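Local atomic coordinates of PelD (Pseudomonas aeruginosa, PDB entry 4ETZ), a protein that binds the second messenger cyclic di-GMP and acts as its effector in pellicle formation, this chain being the GAF and GGDEF part of a longer membrane protein. Residues A[1-6]-A[36-41]; A[162-167]-A[214-219]; A[245-250]-A[257-262]. All coordinates share one frame; numbering follows the deposited sequence.

How the contacts relate
Cyclic di-GMP ties contacts 1 and 3 together although their centres lie about 36 Å apart. Gln1 of contact 1 donates to a phosphate oxygen, and Arg245 of contact 3 pairs with a guanine, so one ligand spans the N-terminal segment and the GGDEF domain. Contact 2 stands back from the ligand: the side chain of Gln215 is about 7 Å from it. Its strand nevertheless begins directly after Asp213, which is hydrogen-bonded to the ligand. Contacts 2 and 3 both belong to the GGDEF domain, with centres about 24 Å apart and nearest atoms about 7 Å apart. Contacts 1 and 2 fall on opposite sides of the chain's centre.

Contact 1 of 3, residues A[1-6]-A[36-41]; sequences QSLRSS and AQYGSL. With C2E (9,9'-[(2R,3R,3aS,5S,7aR,9R,10R,10aS,12S,14aR)-3,5,10,12-tetrahydroxy-5,12-dioxidooctahydro-2H,7H-difuro[3,2-d:3',2'-j][1,3,7,9,2,8]tetraoxadiphosphacyclododecine-2,9-diyl]bis(2-amino-1,9-dihydro-6H-purin-6-one)), chain C.
Tyr38 reaches across to the first turn of helix 2-16 and lodges its hydroxyl between two serines four residues apart. The bond between Ser2 OG and Tyr38 OH is 2.6 Å long and that between Ser6 OG and Tyr38 OH 2.9 Å; either partner could donate in each. Ser6 OG lies at the ring edge, in the plane of the ring, whereas Ser2 OG approaches obliquely. The spacing of the serines by one helical turn puts both within range of one phenol oxygen. With its OG anti to the backbone N (chi1 167°), Ser2 has the oxygen beside its own carbonyl carbon, where it meets Tyr38 OH. Beside this cluster Leu3 CG packs obliquely at 4.1 Å from Tyr38 CE1. Leu142 of helix 133-151 touches both side chains, and helices 2-16, 28-39 and 133-151 meet here; helix 28-39 lies in the GAF domain. The two segments bury only 174 Å² between them. The CA atoms of Leu3 and Tyr38 are still 9.1 Å apart, so the ring bridges most of the gap. Packing is looser toward solvent: Gln37 is exposed, and its OE1 comes no closer than 4.4 Å to Ser6 OG. Away from Tyr38, the N-terminal end of segment 1-6 meets the bound cyclic di-GMP. There Gln1 NE2 donates to phosphate oxygen O11 at 2.9 Å with a bent angle of 134°, while Arg4 NH2 stands farther off, 3.7 Å from O11, which lies at the edge of the guanidinium and in its plane.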
loop_
_atom_site.group_PDB
_atom_site.type_symbol
_atom_site.label_atom_id
_atom_site.label_comp_id
_atom_site.label_asym_id
_atom_site.label_seq_id
_atom_site.Cartn_x
_atom_site.Cartn_y
_atom_site.Cartn_z
ATOM N N GLN A 1 -1.790 -9.850 9.206
ATOM C CA GLN A 1 -0.383 -10.161 8.811
ATOM C C GLN A 1 -0.342 -10.947 7.503
ATOM O O GLN A 1 0.650 -10.930 6.796
ATOM C CB GLN A 1 0.344 -10.921 9.927
ATOM C CG GLN A 1 1.819 -11.204 9.616
ATOM C CD GLN A 1 2.744 -10.724 10.722
ATOM O OE1 GLN A 1 2.715 -11.253 11.837
ATOM N NE2 GLN A 1 3.578 -9.723 10.418
ATOM N N SER A 2 -1.432 -11.637 7.190
ATOM C CA SER A 2 -1.495 -12.452 5.985
ATOM C C SER A 2 -1.426 -11.570 4.725
ATOM O O SER A 2 -0.649 -11.830 3.799
ATOM C CB SER A 2 -2.778 -13.284 6.010
ATOM O OG SER A 2 -3.038 -13.853 4.741
ATOM N N LEU A 3 -2.232 -10.520 4.711
ATOM C CA LEU A 3 -2.197 -9.534 3.643
ATOM C C LEU A 3 -0.818 -8.919 3.460
ATOM O O LEU A 3 -0.287 -8.888 2.340
ATOM C CB LEU A 3 -3.206 -8.422 3.907
ATOM C CG LEU A 3 -4.517 -8.524 3.142
ATOM C CD1 LEU A 3 -5.586 -7.592 3.765
ATOM C CD2 LEU A 3 -4.265 -8.208 1.647
ATOM N N ARG A 4 -0.263 -8.395 4.548
ATOM C CA ARG A 4 1.081 -7.828 4.489
ATOM C C ARG A 4 2.104 -8.810 3.892
ATOM O O ARG A 4 2.874 -8.451 3.001
ATOM C CB ARG A 4 1.538 -7.278 5.865
ATOM C CG ARG A 4 0.693 -6.082 6.337
ATOM C CD ARG A 4 1.388 -5.193 7.417
ATOM N NE ARG A 4 1.826 -5.906 8.627
ATOM C CZ ARG A 4 1.035 -6.489 9.531
ATOM N NH1 ARG A 4 -0.285 -6.494 9.398
ATOM N NH2 ARG A 4 1.584 -7.088 10.592
ATOM N N SER A 5 2.108 -10.042 4.388
ATOM C CA SER A 5 2.998 -11.072 3.875
ATOM C C SER A 5 2.749 -11.408 2.386
ATOM O O SER A 5 3.697 -11.550 1.621
ATOM C CB SER A 5 2.882 -12.335 4.736
ATOM O OG SER A 5 3.596 -12.137 5.942
ATOM N N SER A 6 1.486 -11.529 1.982
ATOM C CA SER A 6 1.172 -11.781 0.581
ATOM C C SER A 6 1.736 -10.631 -0.295
ATOM O O SER A 6 2.352 -10.865 -1.335
ATOM C CB SER A 6 -0.355 -11.891 0.385
ATOM O OG SER A 6 -0.820 -13.128 0.872
ATOM N N ALA A 36 -7.334 -15.285 -6.107
ATOM C CA ALA A 36 -8.097 -16.528 -5.965
ATOM C C ALA A 36 -8.123 -17.019 -4.541
ATOM O O ALA A 36 -9.150 -17.542 -4.090
ATOM C CB ALA A 36 -7.536 -17.627 -6.874
ATOM N N GLN A 37 -6.983 -16.865 -3.866
ATOM C CA GLN A 37 -6.756 -17.334 -2.506
ATOM C C GLN A 37 -7.627 -16.533 -1.532
ATOM O O GLN A 37 -8.209 -17.087 -0.601
ATOM C CB GLN A 37 -5.264 -17.171 -2.129
ATOM C CG GLN A 37 -4.893 -17.565 -0.669
ATOM C CD GLN A 37 -3.595 -16.897 -0.150
ATOM O OE1 GLN A 37 -2.624 -16.702 -0.896
ATOM N NE2 GLN A 37 -3.585 -16.551 1.141
ATOM N N TYR A 38 -7.699 -15.226 -1.751
ATOM C CA TYR A 38 -8.423 -14.352 -0.848
ATOM C C TYR A 38 -9.926 -14.328 -1.129
ATOM O O TYR A 38 -10.716 -14.134 -0.201
ATOM C CB TYR A 38 -7.799 -12.954 -0.829
ATOM C CG TYR A 38 -6.572 -12.857 0.061
ATOM C CD1 TYR A 38 -6.689 -12.482 1.392
ATOM C CD2 TYR A 38 -5.303 -13.146 -0.426
ATOM C CE1 TYR A 38 -5.569 -12.397 2.215
ATOM C CE2 TYR A 38 -4.175 -13.055 0.391
ATOM C CZ TYR A 38 -4.312 -12.680 1.705
ATOM O OH TYR A 38 -3.191 -12.585 2.533
ATOM N N GLY A 39 -10.323 -14.581 -2.381
ATOM C CA GLY A 39 -11.744 -14.668 -2.723
ATOM C C GLY A 39 -12.368 -16.047 -2.779
ATOM O O GLY A 39 -13.544 -16.188 -3.136
ATOM N N SER A 40 -11.593 -17.077 -2.442
ATOM C CA SER A 40 -12.005 -18.454 -2.696
ATOM C C SER A 40 -12.574 -18.624 -4.104
ATOM O O SER A 40 -13.519 -19.388 -4.317
ATOM C CB SER A 40 -13.000 -18.946 -1.632
ATOM O OG SER A 40 -12.412 -18.845 -0.349
ATOM N N LEU A 41 -11.985 -17.925 -5.069
ATOM C CA LEU A 41 -12.412 -18.050 -6.450
ATOM C C LEU A 41 -12.352 -19.479 -6.968
ATOM O O LEU A 41 -11.620 -20.319 -6.435
ATOM C CB LEU A 41 -11.639 -17.093 -7.373
ATOM C CG LEU A 41 -11.548 -15.654 -6.857
ATOM C CD1 LEU A 41 -10.805 -14.784 -7.859
ATOM C CD2 LEU A 41 -12.936 -15.069 -6.577
HETATM P P1 C2E C . 8.063 -8.187 17.733
HETATM O O2P C2E C . 8.351 -8.116 19.219
HETATM O O1P C2E C . 9.149 -7.758 16.775
HETATM O "O5'" C2E C . 6.782 -7.364 17.317
HETATM C "C5'" C2E C . 5.520 -7.476 17.988
HETATM C "C4'" C2E C . 4.449 -6.712 17.210
HETATM O "O4'" C2E C . 4.832 -5.349 17.106
HETATM C "C3'" C2E C . 4.306 -7.130 15.744
HETATM O "O3'" C2E C . 3.450 -8.239 15.525
HETATM C "C2'" C2E C . 3.794 -5.904 15.028
HETATM O "O2'" C2E C . 2.366 -5.856 15.045
HETATM C "C1'" C2E C . 4.409 -4.785 15.839
HETATM N N9 C2E C . 5.647 -4.319 15.146
HETATM C C8 C2E C . 6.880 -4.532 15.618
HETATM N N7 C2E C . 7.825 -3.986 14.848
HETATM C C5 C2E C . 7.184 -3.405 13.804
HETATM C C6 C2E C . 7.572 -2.652 12.591
HETATM O O6 C2E C . 8.871 -2.370 12.279
HETATM N N1 C2E C . 6.577 -2.215 11.774
HETATM C C2 C2E C . 5.246 -2.465 11.995
HETATM N N2 C2E C . 4.346 -1.991 11.111
HETATM N N3 C2E C . 4.818 -3.134 13.093
HETATM C C4 C2E C . 5.731 -3.625 14.004
HETATM P P11 C2E C . 3.729 -9.235 14.289
HETATM O O21 C2E C . 2.581 -10.212 14.290
HETATM O O11 C2E C . 3.968 -8.452 13.022
HETATM O O5A C2E C . 5.050 -9.987 14.743
HETATM C C5A C2E C . 5.053 -10.876 15.841
HETATM C C4A C2E C . 6.480 -11.333 16.005
HETATM O O4A C2E C . 6.872 -11.950 14.782
HETATM C C3A C2E C . 7.458 -10.188 16.136
HETATM O O3A C2E C . 7.640 -9.720 17.457
HETATM C C2A C2E C . 8.747 -10.765 15.614
HETATM O O2A C2E C . 9.416 -11.561 16.579
HETATM C C1A C2E C . 8.258 -11.676 14.518
HETATM N N91 C2E C . 8.360 -10.927 13.254
HETATM C C81 C2E C . 7.323 -10.355 12.611
HETATM N N71 C2E C . 7.747 -9.743 11.474
HETATM C C51 C2E C . 9.080 -9.913 11.418
HETATM C C61 C2E C . 10.131 -9.514 10.473
HETATM O O61 C2E C . 9.771 -8.816 9.383
HETATM N N11 C2E C . 11.404 -9.826 10.723
HETATM C C21 C2E C . 11.729 -10.546 11.834
HETATM N N21 C2E C . 13.028 -10.862 12.043
HETATM N N31 C2E C . 10.795 -10.951 12.736
HETATM C C41 C2E C . 9.484 -10.673 12.582
#

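Contact 2 of 3, residues A[162-167]-A[214-219]; sequences IDAQRF and VQLRLR
The carbonyl oxygen of Asp163 is gripped twice: Phe167 N donates to Asp163 O at 2.9 Å within the helix, and a water donates to it at 2.7 Å. That water also donates to Gln215 O, 2.8 Å away, and so bridges helix to strand. In the GGDEF domain this is a helix lying against an outermost strand, 214-219, of the four-stranded antiparallel sheet; the local axes pass 8.0 Å apart, with their directions at 130°. Apolar side chains fill the interface. Phe167, whose CG is anti to the backbone N (chi1 -175°), swings its ring over the strand, where Leu216 CB sits above one face, 4.2 Å from the ring centroid and 23° off the normal. Val214 O meets the ring edge in plane. Leu228 and Leu230 of the neighbouring strand add further contacts to this buried ring. Leu216 CD2 extends onto Ala164, and Val214 CG1 packs against the aliphatic CD of Arg166. A charged network runs along a less buried flank. Arg217 has its stronger partner in Glu206 on helix 198-207, while the amide of Gln215 is turned to Leu205 O. Asp163 divides its carboxylate between two arginines: OD1 is 3.4 Å from Arg166 NH1, and OD2 makes a long salt bridge of 4.0 Å to Arg217 NH2, lying at the guanidinium edge and in its plane.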
loop_
_atom_site.group_PDB
_atom_site.type_symbol
_atom_site.label_atom_id
_atom_site.label_comp_id
_atom_site.label_asym_id
_atom_site.label_seq_id
_atom_site.Cartn_x
_atom_site.Cartn_y
_atom_site.Cartn_z
ATOM N N ILE A 162 13.218 9.101 -5.484
ATOM C CA ILE A 162 12.601 7.784 -5.461
ATOM C C ILE A 162 11.943 7.569 -4.096
ATOM O O ILE A 162 10.740 7.274 -4.028
ATOM C CB ILE A 162 13.645 6.659 -5.785
ATOM C CG1 ILE A 162 13.257 5.303 -5.175
ATOM C CG2 ILE A 162 15.050 7.050 -5.303
ATOM C CD1 ILE A 162 12.059 4.603 -5.838
ATOM N N ASP A 163 12.727 7.747 -3.028
ATOM C CA ASP A 163 12.258 7.541 -1.655
ATOM C C ASP A 163 11.044 8.412 -1.362
ATOM O O ASP A 163 10.078 7.933 -0.777
ATOM C CB ASP A 163 13.355 7.857 -0.633
ATOM C CG ASP A 163 14.333 6.709 -0.435
ATOM O OD1 ASP A 163 14.063 5.580 -0.903
ATOM O OD2 ASP A 163 15.386 6.948 0.208
ATOM N N ALA A 164 11.106 9.675 -1.799
ATOM C CA ALA A 164 10.030 10.636 -1.586
ATOM C C ALA A 164 8.773 10.237 -2.347
ATOM O O ALA A 164 7.668 10.369 -1.817
ATOM C CB ALA A 164 10.466 12.052 -1.945
ATOM N N GLN A 165 8.938 9.717 -3.562
ATOM C CA GLN A 165 7.788 9.265 -4.348
ATOM C C GLN A 165 7.147 8.026 -3.768
ATOM O O GLN A 165 5.916 7.969 -3.651
ATOM C CB GLN A 165 8.148 9.036 -5.819
ATOM C CG GLN A 165 8.133 10.306 -6.649
ATOM C CD GLN A 165 8.087 10.020 -8.142
ATOM O OE1 GLN A 165 7.162 9.371 -8.641
ATOM N NE2 GLN A 165 9.082 10.525 -8.867
ATOM N N ARG A 166 7.967 7.043 -3.384
ATOM C CA ARG A 166 7.412 5.836 -2.801
ATOM C C ARG A 166 6.746 6.144 -1.449
ATOM O O ARG A 166 5.738 5.551 -1.113
ATOM C CB ARG A 166 8.419 4.678 -2.707
ATOM C CG ARG A 166 9.400 4.705 -1.550
ATOM C CD ARG A 166 9.645 3.281 -0.969
ATOM N NE ARG A 166 10.077 2.307 -1.974
ATOM C CZ ARG A 166 11.343 2.058 -2.302
ATOM N NH1 ARG A 166 12.341 2.709 -1.706
ATOM N NH2 ARG A 166 11.615 1.142 -3.229
ATOM N N PHE A 167 7.320 7.075 -0.688
ATOM C CA PHE A 167 6.723 7.412 0.579
ATOM C C PHE A 167 5.297 7.938 0.326
ATOM O O PHE A 167 4.374 7.446 0.897
ATOM C CB PHE A 167 7.555 8.427 1.398
ATOM C CG PHE A 167 6.990 8.671 2.772
ATOM C CD1 PHE A 167 7.326 7.821 3.829
ATOM C CD2 PHE A 167 6.079 9.700 2.997
ATOM C CE1 PHE A 167 6.781 7.990 5.107
ATOM C CE2 PHE A 167 5.517 9.878 4.289
ATOM C CZ PHE A 167 5.877 9.000 5.338
ATOM N N VAL A 214 7.652 2.290 5.235
ATOM C CA VAL A 214 8.507 3.151 4.427
ATOM C C VAL A 214 8.945 4.359 5.245
ATOM O O VAL A 214 8.248 4.764 6.175
ATOM C CB VAL A 214 7.846 3.620 3.110
ATOM C CG1 VAL A 214 7.847 2.447 2.056
ATOM C CG2 VAL A 214 6.457 4.129 3.371
ATOM N N GLN A 215 10.086 4.927 4.866
ATOM C CA GLN A 215 10.693 6.005 5.617
ATOM C C GLN A 215 11.081 7.166 4.723
ATOM O O GLN A 215 11.390 7.014 3.536
ATOM C CB GLN A 215 11.930 5.519 6.386
ATOM C CG GLN A 215 11.698 4.362 7.374
ATOM C CD GLN A 215 12.933 4.031 8.188
ATOM O OE1 GLN A 215 14.026 4.465 7.847
ATOM N NE2 GLN A 215 12.757 3.271 9.291
ATOM N N LEU A 216 11.111 8.341 5.315
ATOM C CA LEU A 216 11.592 9.496 4.622
ATOM C C LEU A 216 12.475 10.320 5.558
ATOM O O LEU A 216 12.059 10.704 6.656
ATOM C CB LEU A 216 10.402 10.319 4.119
ATOM C CG LEU A 216 10.233 10.703 2.644
ATOM C CD1 LEU A 216 9.357 11.945 2.564
ATOM C CD2 LEU A 216 11.551 10.924 1.882
ATOM N N ARG A 217 13.702 10.584 5.111
ATOM C CA ARG A 217 14.644 11.426 5.853
ATOM C C ARG A 217 14.477 12.873 5.408
ATOM O O ARG A 217 14.672 13.192 4.221
ATOM C CB ARG A 217 16.077 10.968 5.605
ATOM C CG ARG A 217 16.298 9.484 5.849
ATOM C CD ARG A 217 17.689 9.076 5.377
ATOM N NE ARG A 217 17.705 8.414 4.069
ATOM C CZ ARG A 217 18.789 7.853 3.528
ATOM N NH1 ARG A 217 19.960 7.872 4.175
ATOM N NH2 ARG A 217 18.704 7.275 2.332
ATOM N N LEU A 218 14.127 13.746 6.353
ATOM C CA LEU A 218 13.846 15.147 6.045
ATOM C C LEU A 218 14.510 16.112 7.035
ATOM O O LEU A 218 15.037 15.695 8.066
ATOM C CB LEU A 218 12.324 15.391 5.987
ATOM C CG LEU A 218 11.509 14.608 4.941
ATOM C CD1 LEU A 218 10.020 14.626 5.248
ATOM C CD2 LEU A 218 11.774 15.115 3.526
ATOM N N ARG A 219 14.497 17.395 6.693
ATOM C CA ARG A 219 14.855 18.470 7.615
ATOM C C ARG A 219 13.638 19.375 7.747
ATOM O O ARG A 219 13.012 19.718 6.741
ATOM C CB ARG A 219 16.046 19.269 7.085
ATOM C CG ARG A 219 17.352 18.477 7.010
ATOM C CD ARG A 219 18.167 18.611 8.287
ATOM N NE ARG A 219 19.440 17.903 8.185
ATOM C CZ ARG A 219 20.447 18.018 9.043
ATOM N NH1 ARG A 219 20.362 18.827 10.096
ATOM N NH2 ARG A 219 21.547 17.309 8.847
HETATM O O HOH W 1 10.249 6.043 1.151
#

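Contact 3 of 3, residues A[245-250]-A[257-262]; sequences RLRILF and ARELES. With C2E (9,9'-[(2R,3R,3aS,5S,7aR,9R,10R,10aS,12S,14aR)-3,5,10,12-tetrahydroxy-5,12-dioxidooctahydro-2H,7H-difuro[3,2-d:3',2'-j][1,3,7,9,2,8]tetraoxadiphosphacyclododecine-2,9-diyl]bis(2-amino-1,9-dihydro-6H-purin-6-one)), chain C.
Glu259 meets Arg247 through a water rather than directly. The water donates to Glu259 OE1 at a short 2.5 Å and accepts from Arg247 NH1 at 2.7 Å; a weak bond from Leu260 N also reaches it. The setting is the GGDEF domain, where the chain leaves helix 236-253, turns back on it through a 3-10 segment and heads for strand 265-272. Leu260, the first residue of that segment, is buried. Its CG stands over the centre of the Phe250 ring, 3.6 Å from the centroid and 8° off the normal, which makes this a CH-pi contact. Leu260 CD1 lies 3.5 Å from Arg247 CG, so one leucine touches both an aromatic face and an arginine stem. Phe250 packs further on Val201 and Leu204 of helix 198-207. Glu261 then takes the end of Arg247, which gets there because its chain is extended from CG to NE. The pairing is end-on: Arg247 NH1 donates to Glu261 OE1 at 2.9 Å and NH2 to OE2 at 2.8 Å, each onto the syn lone pair of the Glu261 oxygen. With the two planes only 12° apart, the two bonds hold guanidinium and carboxylate nearly coplanar, edge to edge. Toward the start of 245-250 the same helix serves the ligand: Arg245 reads the Hoogsteen edge of a cyclic di-GMP guanine, NH2 donating to O6 at 2.6 Å and NE to N7 at 2.9 Å, the latter nearly straight at 172°.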
loop_
_atom_site.group_PDB
_atom_site.type_symbol
_atom_site.label_atom_id
_atom_site.label_comp_id
_atom_site.label_asym_id
_atom_site.label_seq_id
_atom_site.Cartn_x
_atom_site.Cartn_y
_atom_site.Cartn_z
ATOM N N ARG A 245 9.563 -2.461 20.415
ATOM C CA ARG A 245 10.739 -3.045 19.730
ATOM C C ARG A 245 11.851 -2.006 19.584
ATOM O O ARG A 245 13.035 -2.284 19.856
ATOM C CB ARG A 245 10.351 -3.568 18.338
ATOM C CG ARG A 245 11.482 -4.320 17.672
ATOM C CD ARG A 245 11.020 -5.111 16.470
ATOM N NE ARG A 245 10.708 -4.262 15.342
ATOM C CZ ARG A 245 11.578 -3.702 14.501
ATOM N NH1 ARG A 245 12.893 -3.890 14.611
ATOM N NH2 ARG A 245 11.110 -2.945 13.510
ATOM N N LEU A 246 11.453 -0.819 19.127
ATOM C CA LEU A 246 12.371 0.285 18.897
ATOM C C LEU A 246 13.097 0.665 20.207
ATOM O O LEU A 246 14.317 0.882 20.213
ATOM C CB LEU A 246 11.583 1.466 18.318
ATOM C CG LEU A 246 12.055 2.248 17.112
ATOM C CD1 LEU A 246 12.729 1.371 16.002
ATOM C CD2 LEU A 246 11.012 3.149 16.503
ATOM N N ARG A 247 12.385 0.677 21.329
ATOM C CA ARG A 247 13.039 1.052 22.580
ATOM C C ARG A 247 14.082 0.028 23.039
ATOM O O ARG A 247 15.105 0.400 23.649
ATOM C CB ARG A 247 12.042 1.356 23.708
ATOM C CG ARG A 247 11.260 2.630 23.448
ATOM C CD ARG A 247 10.429 3.031 24.663
ATOM N NE ARG A 247 9.616 4.224 24.446
ATOM C CZ ARG A 247 10.025 5.485 24.592
ATOM N NH1 ARG A 247 11.262 5.768 24.938
ATOM N NH2 ARG A 247 9.156 6.489 24.415
ATOM N N ILE A 248 13.811 -1.239 22.747
ATOM C CA ILE A 248 14.776 -2.299 23.034
ATOM C C ILE A 248 16.046 -2.078 22.194
ATOM O O ILE A 248 17.161 -2.183 22.709
ATOM C CB ILE A 248 14.144 -3.693 22.819
ATOM C CG1 ILE A 248 13.069 -3.936 23.905
ATOM C CG2 ILE A 248 15.219 -4.820 22.840
ATOM C CD1 ILE A 248 11.981 -4.960 23.499
ATOM N N LEU A 249 15.849 -1.755 20.917
ATOM C CA LEU A 249 16.944 -1.474 19.988
ATOM C C LEU A 249 17.800 -0.258 20.420
ATOM O O LEU A 249 19.031 -0.325 20.396
ATOM C CB LEU A 249 16.361 -1.305 18.585
ATOM C CG LEU A 249 17.167 -1.335 17.292
ATOM C CD1 LEU A 249 18.062 -2.628 17.098
ATOM C CD2 LEU A 249 16.150 -1.228 16.152
ATOM N N PHE A 250 17.140 0.820 20.841
ATOM C CA PHE A 250 17.837 1.977 21.405
ATOM C C PHE A 250 18.576 1.655 22.666
ATOM O O PHE A 250 19.658 2.196 22.890
ATOM C CB PHE A 250 16.879 3.115 21.695
ATOM C CG PHE A 250 16.648 4.002 20.521
ATOM C CD1 PHE A 250 17.369 5.192 20.388
ATOM C CD2 PHE A 250 15.713 3.654 19.538
ATOM C CE1 PHE A 250 17.165 6.045 19.310
ATOM C CE2 PHE A 250 15.498 4.491 18.427
ATOM C CZ PHE A 250 16.233 5.697 18.311
ATOM N N ALA A 257 20.880 2.344 30.417
ATOM C CA ALA A 257 20.825 3.477 31.340
ATOM C C ALA A 257 20.020 4.659 30.774
ATOM O O ALA A 257 19.347 5.361 31.537
ATOM C CB ALA A 257 22.248 3.915 31.718
ATOM N N ARG A 258 20.067 4.851 29.453
ATOM C CA ARG A 258 19.461 6.010 28.777
ATOM C C ARG A 258 18.135 5.664 28.095
ATOM O O ARG A 258 17.900 4.511 27.725
ATOM C CB ARG A 258 20.390 6.541 27.685
ATOM C CG ARG A 258 21.774 6.941 28.159
ATOM C CD ARG A 258 22.741 7.095 26.987
ATOM N NE ARG A 258 23.281 8.452 26.776
ATOM C CZ ARG A 258 22.613 9.595 26.935
ATOM N NH1 ARG A 258 21.342 9.597 27.308
ATOM N NH2 ARG A 258 23.227 10.751 26.714
ATOM N N GLU A 259 17.295 6.679 27.900
ATOM C CA GLU A 259 16.058 6.523 27.130
ATOM C C GLU A 259 16.160 7.296 25.812
ATOM O O GLU A 259 16.951 8.238 25.720
ATOM C CB GLU A 259 14.863 6.983 27.970
ATOM C CG GLU A 259 14.760 6.274 29.344
ATOM C CD GLU A 259 14.401 4.774 29.250
ATOM O OE1 GLU A 259 13.819 4.344 28.226
ATOM O OE2 GLU A 259 14.690 4.023 30.215
ATOM N N LEU A 260 15.403 6.869 24.791
ATOM C CA LEU A 260 15.286 7.593 23.498
ATOM C C LEU A 260 15.255 9.105 23.690
ATOM O O LEU A 260 15.959 9.843 23.013
ATOM C CB LEU A 260 13.971 7.227 22.784
ATOM C CG LEU A 260 13.900 6.278 21.605
ATOM C CD1 LEU A 260 13.628 4.878 22.117
ATOM C CD2 LEU A 260 12.784 6.682 20.668
ATOM N N GLU A 261 14.393 9.543 24.602
ATOM C CA GLU A 261 14.198 10.965 24.903
ATOM C C GLU A 261 15.476 11.713 25.341
ATOM O O GLU A 261 15.671 12.891 25.002
ATOM C CB GLU A 261 13.081 11.141 25.954
ATOM C CG GLU A 261 11.629 10.829 25.463
ATOM C CD GLU A 261 11.299 9.316 25.305
ATOM O OE1 GLU A 261 12.109 8.434 25.708
ATOM O OE2 GLU A 261 10.205 9.020 24.774
ATOM N N SER A 262 16.344 11.036 26.094
ATOM C CA SER A 262 17.571 11.672 26.589
ATOM C C SER A 262 18.602 11.826 25.448
ATOM O O SER A 262 19.702 12.352 25.640
ATOM C CB SER A 262 18.171 10.838 27.725
ATOM O OG SER A 262 18.971 9.773 27.189
HETATM P P1 C2E C . 8.063 -8.187 17.733
HETATM O O2P C2E C . 8.351 -8.116 19.219
HETATM O O1P C2E C . 9.149 -7.758 16.775
HETATM O "O5'" C2E C . 6.782 -7.364 17.317
HETATM C "C5'" C2E C . 5.520 -7.476 17.988
HETATM C "C4'" C2E C . 4.449 -6.712 17.210
HETATM O "O4'" C2E C . 4.832 -5.349 17.106
HETATM C "C3'" C2E C . 4.306 -7.130 15.744
HETATM O "O3'" C2E C . 3.450 -8.239 15.525
HETATM C "C2'" C2E C . 3.794 -5.904 15.028
HETATM O "O2'" C2E C . 2.366 -5.856 15.045
HETATM C "C1'" C2E C . 4.409 -4.785 15.839
HETATM N N9 C2E C . 5.647 -4.319 15.146
HETATM C C8 C2E C . 6.880 -4.532 15.618
HETATM N N7 C2E C . 7.825 -3.986 14.848
HETATM C C5 C2E C . 7.184 -3.405 13.804
HETATM C C6 C2E C . 7.572 -2.652 12.591
HETATM O O6 C2E C . 8.871 -2.370 12.279
HETATM N N1 C2E C . 6.577 -2.215 11.774
HETATM C C2 C2E C . 5.246 -2.465 11.995
HETATM N N2 C2E C . 4.346 -1.991 11.111
HETATM N N3 C2E C . 4.818 -3.134 13.093
HETATM C C4 C2E C . 5.731 -3.625 14.004
HETATM P P11 C2E C . 3.729 -9.235 14.289
HETATM O O21 C2E C . 2.581 -10.212 14.290
HETATM O O11 C2E C . 3.968 -8.452 13.022
HETATM O O5A C2E C . 5.050 -9.987 14.743
HETATM C C5A C2E C . 5.053 -10.876 15.841
HETATM C C4A C2E C . 6.480 -11.333 16.005
HETATM O O4A C2E C . 6.872 -11.950 14.782
HETATM C C3A C2E C . 7.458 -10.188 16.136
HETATM O O3A C2E C . 7.640 -9.720 17.457
HETATM C C2A C2E C . 8.747 -10.765 15.614
HETATM O O2A C2E C . 9.416 -11.561 16.579
HETATM C C1A C2E C . 8.258 -11.676 14.518
HETATM N N91 C2E C . 8.360 -10.927 13.254
HETATM C C81 C2E C . 7.323 -10.355 12.611
HETATM N N71 C2E C . 7.747 -9.743 11.474
HETATM C C51 C2E C . 9.080 -9.913 11.418
HETATM C C61 C2E C . 10.131 -9.514 10.473
HETATM O O61 C2E C . 9.771 -8.816 9.383
HETATM N N11 C2E C . 11.404 -9.826 10.723
HETATM C C21 C2E C . 11.729 -10.546 11.834
HETATM N N21 C2E C . 13.028 -10.862 12.043
HETATM N N31 C2E C . 10.795 -10.951 12.736
HETATM C C41 C2E C . 9.484 -10.673 12.582
HETATM O O HOH W 2 13.446 4.398 25.805
#